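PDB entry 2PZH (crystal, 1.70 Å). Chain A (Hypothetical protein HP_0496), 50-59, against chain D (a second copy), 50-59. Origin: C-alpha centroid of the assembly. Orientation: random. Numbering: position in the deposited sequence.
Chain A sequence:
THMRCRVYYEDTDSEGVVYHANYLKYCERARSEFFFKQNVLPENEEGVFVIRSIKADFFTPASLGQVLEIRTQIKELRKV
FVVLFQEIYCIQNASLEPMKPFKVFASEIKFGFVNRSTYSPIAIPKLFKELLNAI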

# COMPACT_ATOMS: atom_id res chain seq x y z
N VAL A 50 4.25 19.40 -6.29
CA VAL A 50 3.95 18.31 -7.20
C VAL A 50 5.23 17.74 -7.74
O VAL A 50 6.12 18.46 -8.20
CB VAL A 50 2.99 18.71 -8.34
CG1 VAL A 50 1.63 19.08 -7.77
CG2 VAL A 50 3.57 19.83 -9.19
N ILE A 51 5.32 16.42 -7.67
CA ILE A 51 6.49 15.71 -8.15
C ILE A 51 6.52 15.78 -9.66
O ILE A 51 5.50 15.55 -10.33
CB ILE A 51 6.51 14.26 -7.57
CG1 ILE A 51 7.77 13.51 -7.98
CG2 ILE A 51 5.22 13.51 -7.93
CD1 ILE A 51 8.15 12.45 -6.93
N ARG A 52 7.67 16.17 -10.19
CA ARG A 52 7.89 16.28 -11.62
C ARG A 52 8.61 15.06 -12.15
O ARG A 52 8.26 14.53 -13.20
CB ARG A 52 8.78 17.50 -11.95
CG ARG A 52 8.22 18.85 -11.57
CD ARG A 52 6.92 19.10 -12.29
NE ARG A 52 6.55 20.50 -12.23
CZ ARG A 52 5.34 20.97 -12.51
NH1 ARG A 52 4.37 20.13 -12.87
NH2 ARG A 52 5.09 22.27 -12.42
N SER A 53 9.63 14.61 -11.44
CA SER A 53 10.45 13.53 -11.95
C SER A 53 11.23 12.85 -10.84
O SER A 53 11.53 13.45 -9.81
CB SER A 53 11.41 14.03 -13.02
OG SER A 53 12.38 14.92 -12.45
N ILE A 54 11.57 11.60 -11.08
CA ILE A 54 12.41 10.88 -10.14
C ILE A 54 13.50 10.12 -10.88
O ILE A 54 13.27 9.56 -11.96
CB ILE A 54 11.59 9.93 -9.25
CG1 ILE A 54 12.54 9.18 -8.30
CG2 ILE A 54 10.81 8.93 -10.08
CD1 ILE A 54 11.87 8.67 -7.05
N LYS A 55 14.68 10.13 -10.31
CA LYS A 55 15.74 9.26 -10.76
C LYS A 55 16.10 8.44 -9.53
O LYS A 55 16.44 9.00 -8.49
CB LYS A 55 16.93 10.07 -11.24
CG LYS A 55 18.10 9.22 -11.69
CD LYS A 55 17.75 8.46 -12.94
CE LYS A 55 18.55 7.19 -13.06
NZ LYS A 55 18.12 6.20 -12.04
N ALA A 56 16.00 7.12 -9.65
CA ALA A 56 16.26 6.24 -8.50
C ALA A 56 17.16 5.06 -8.86
O ALA A 56 17.04 4.45 -9.93
CB ALA A 56 14.95 5.76 -7.89
N ASP A 57 18.09 4.76 -7.96
CA ASP A 57 18.98 3.62 -8.09
C ASP A 57 18.76 2.71 -6.90
O ASP A 57 18.56 3.18 -5.79
CB ASP A 57 20.43 4.10 -8.11
CG ASP A 57 20.76 4.88 -9.36
OD1 ASP A 57 20.54 4.33 -10.46
OD2 ASP A 57 21.22 6.03 -9.24
N PHE A 58 18.79 1.41 -7.15
CA PHE A 58 18.59 0.39 -6.12
C PHE A 58 19.90 -0.30 -5.83
O PHE A 58 20.65 -0.63 -6.74
CB PHE A 58 17.54 -0.61 -6.59
CG PHE A 58 16.20 0.02 -6.80
CD1 PHE A 58 15.92 0.70 -7.97
CD2 PHE A 58 15.24 -0.00 -5.79
CE1 PHE A 58 14.67 1.31 -8.17
CE2 PHE A 58 14.00 0.61 -5.98
CZ PHE A 58 13.73 1.27 -7.17
N PHE A 59 20.21 -0.46 -4.54
CA PHE A 59 21.45 -1.08 -4.12
C PHE A 59 21.12 -2.34 -3.32
O PHE A 59 20.27 -3.13 -3.74
CB PHE A 59 22.30 -0.07 -3.36
CG PHE A 59 22.65 1.13 -4.18
CD1 PHE A 59 23.74 1.08 -5.05
CD2 PHE A 59 21.90 2.29 -4.12
CE1 PHE A 59 24.07 2.18 -5.83
CE2 PHE A 59 22.23 3.41 -4.89
CZ PHE A 59 23.31 3.34 -5.76
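Chain D (50-59) VIRSIKADFF

Residues 50-58 of chain D belong to a strand, extended except at R52(D), where psi is -45° as it is at R52(A). It runs antiparallel to the same strand of chain A, with a crossing angle of -165° and the axes approaching to 4.7 Å. The two copies are paired about K55(A) and K55(D), so that residue numbers across the seam sum to 110, and the contact buries 702 Å² in all.

V50(A) does not touch the chain D stretch. I51(A) is the first to meet it: its CG2 lies over one face of the F58(D) ring, 4.0 Å from the centroid, in a CH-pi contact. The CA-to-CB bond of R52(A) points away from chain D, but R52(A) O accepts a hydrogen bond from F58(D) N at 2.9 Å. S53(A) faces D57(D) in a non-hydrogen-bonded pair with CA atoms 4.4 Å apart, and D57(D) OD1 reaches to 3.4 Å from S53(A) CB. I54(A) pairs with A56(D) through two nearly linear hydrogen bonds, I54(A) N to A56(D) O and A56(D) N to I54(A) O, both 2.9 Å; on the face opposite to S53(A) and D57(D), I54(A) CG2 packs against A56(D) CB at 3.5 Å.

At the centre K55(A) opposes K55(D), with CA atoms 4.7 Å apart. The two side chains adopt different rotamers, chi1 t in chain A and m in chain D, and K55(A) NZ donates to I54(D) O at 3.2 Å. The same NZ forms a salt bridge with D57(A) OD1, whose hydrogen bond is weak at 3.4 Å.

Beyond this point the backbone pattern repeats in reverse. A56(A) N donates to I54(D) O and A56(A) O accepts from I54(D) N, each at 2.9 Å. D57(A) lies opposite S53(D), again with CA atoms 4.4 Å apart. F58(A) N donates to R52(D) O at 3.0 Å, while F58(A) CE1 packs 3.6 Å from I51(D) CG2.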

# COMPACT_ATOMS: atom_id res chain seq x y z
N VAL D 50 15.59 -8.30 -10.97
CA VAL D 50 15.91 -7.26 -9.98
C VAL D 50 15.97 -5.90 -10.64
O VAL D 50 16.56 -5.74 -11.70
CB VAL D 50 17.26 -7.51 -9.30
CG1 VAL D 50 17.16 -8.71 -8.40
CG2 VAL D 50 18.37 -7.70 -10.33
N ILE D 51 15.34 -4.92 -10.01
CA ILE D 51 15.33 -3.58 -10.58
C ILE D 51 16.64 -2.92 -10.24
O ILE D 51 17.06 -2.92 -9.07
CB ILE D 51 14.16 -2.75 -10.04
CG1 ILE D 51 12.83 -3.39 -10.43
CG2 ILE D 51 14.25 -1.31 -10.56
CD1 ILE D 51 11.62 -2.59 -9.99
N ARG D 52 17.28 -2.36 -11.25
CA ARG D 52 18.55 -1.66 -11.09
C ARG D 52 18.32 -0.16 -10.89
O ARG D 52 18.95 0.47 -10.04
CB ARG D 52 19.42 -1.88 -12.33
CG ARG D 52 19.65 -3.37 -12.63
CD ARG D 52 20.24 -4.09 -11.40
NE ARG D 52 21.01 -5.29 -11.74
CZ ARG D 52 21.51 -6.11 -10.83
NH1 ARG D 52 21.29 -5.88 -9.54
NH2 ARG D 52 22.21 -7.18 -11.20
N SER D 53 17.44 0.40 -11.71
CA SER D 53 17.27 1.85 -11.77
C SER D 53 15.90 2.19 -12.36
O SER D 53 15.33 1.41 -13.14
CB SER D 53 18.37 2.48 -12.63
OG SER D 53 18.26 2.03 -13.97
N ILE D 54 15.38 3.35 -11.98
CA ILE D 54 14.15 3.86 -12.53
C ILE D 54 14.33 5.33 -12.90
O ILE D 54 14.94 6.08 -12.15
CB ILE D 54 13.00 3.76 -11.50
CG1 ILE D 54 12.74 2.29 -11.15
CG2 ILE D 54 11.72 4.37 -12.08
CD1 ILE D 54 11.53 2.05 -10.23
N LYS D 55 13.80 5.73 -14.05
CA LYS D 55 13.68 7.14 -14.41
C LYS D 55 12.22 7.38 -14.68
O LYS D 55 11.66 6.75 -15.57
CB LYS D 55 14.46 7.48 -15.68
CG LYS D 55 15.96 7.39 -15.60
CD LYS D 55 16.55 7.83 -16.94
CE LYS D 55 17.93 8.45 -16.77
NZ LYS D 55 18.61 8.66 -18.09
N ALA D 56 11.56 8.23 -13.91
CA ALA D 56 10.13 8.41 -14.13
C ALA D 56 9.76 9.88 -14.21
O ALA D 56 10.36 10.71 -13.54
CB ALA D 56 9.33 7.72 -13.03
N ASP D 57 8.79 10.19 -15.06
CA ASP D 57 8.27 11.54 -15.24
C ASP D 57 6.79 11.54 -14.97
O ASP D 57 6.07 10.61 -15.35
CB ASP D 57 8.57 12.07 -16.64
CG ASP D 57 10.06 12.25 -16.88
OD1 ASP D 57 10.67 13.11 -16.22
OD2 ASP D 57 10.62 11.52 -17.72
N PHE D 58 6.34 12.56 -14.26
CA PHE D 58 4.95 12.67 -13.88
C PHE D 58 4.30 13.80 -14.68
O PHE D 58 4.88 14.88 -14.83
CB PHE D 58 4.85 12.96 -12.37
CG PHE D 58 5.38 11.85 -11.52
CD1 PHE D 58 6.74 11.74 -11.25
CD2 PHE D 58 4.51 10.90 -10.99
CE1 PHE D 58 7.24 10.71 -10.47
CE2 PHE D 58 5.00 9.86 -10.20
CZ PHE D 58 6.35 9.76 -9.94
N PHE D 59 3.12 13.52 -15.23
CA PHE D 59 2.42 14.48 -16.04
C PHE D 59 1.05 14.75 -15.42
O PHE D 59 0.95 14.89 -14.19
CB PHE D 59 2.32 13.96 -17.49
CG PHE D 59 3.66 13.65 -18.09
CD1 PHE D 59 4.49 14.67 -18.55
CD2 PHE D 59 4.11 12.33 -18.19
CE1 PHE D 59 5.73 14.38 -19.11
CE2 PHE D 59 5.35 12.04 -18.75
CZ PHE D 59 6.16 13.08 -19.21
O HOH W 1 9.23 15.83 -16.09
O HOH W 2 6.91 16.50 -15.35
O HOH W 3 20.14 -3.62 -8.20
O HOH W 4 21.63 -0.12 -9.26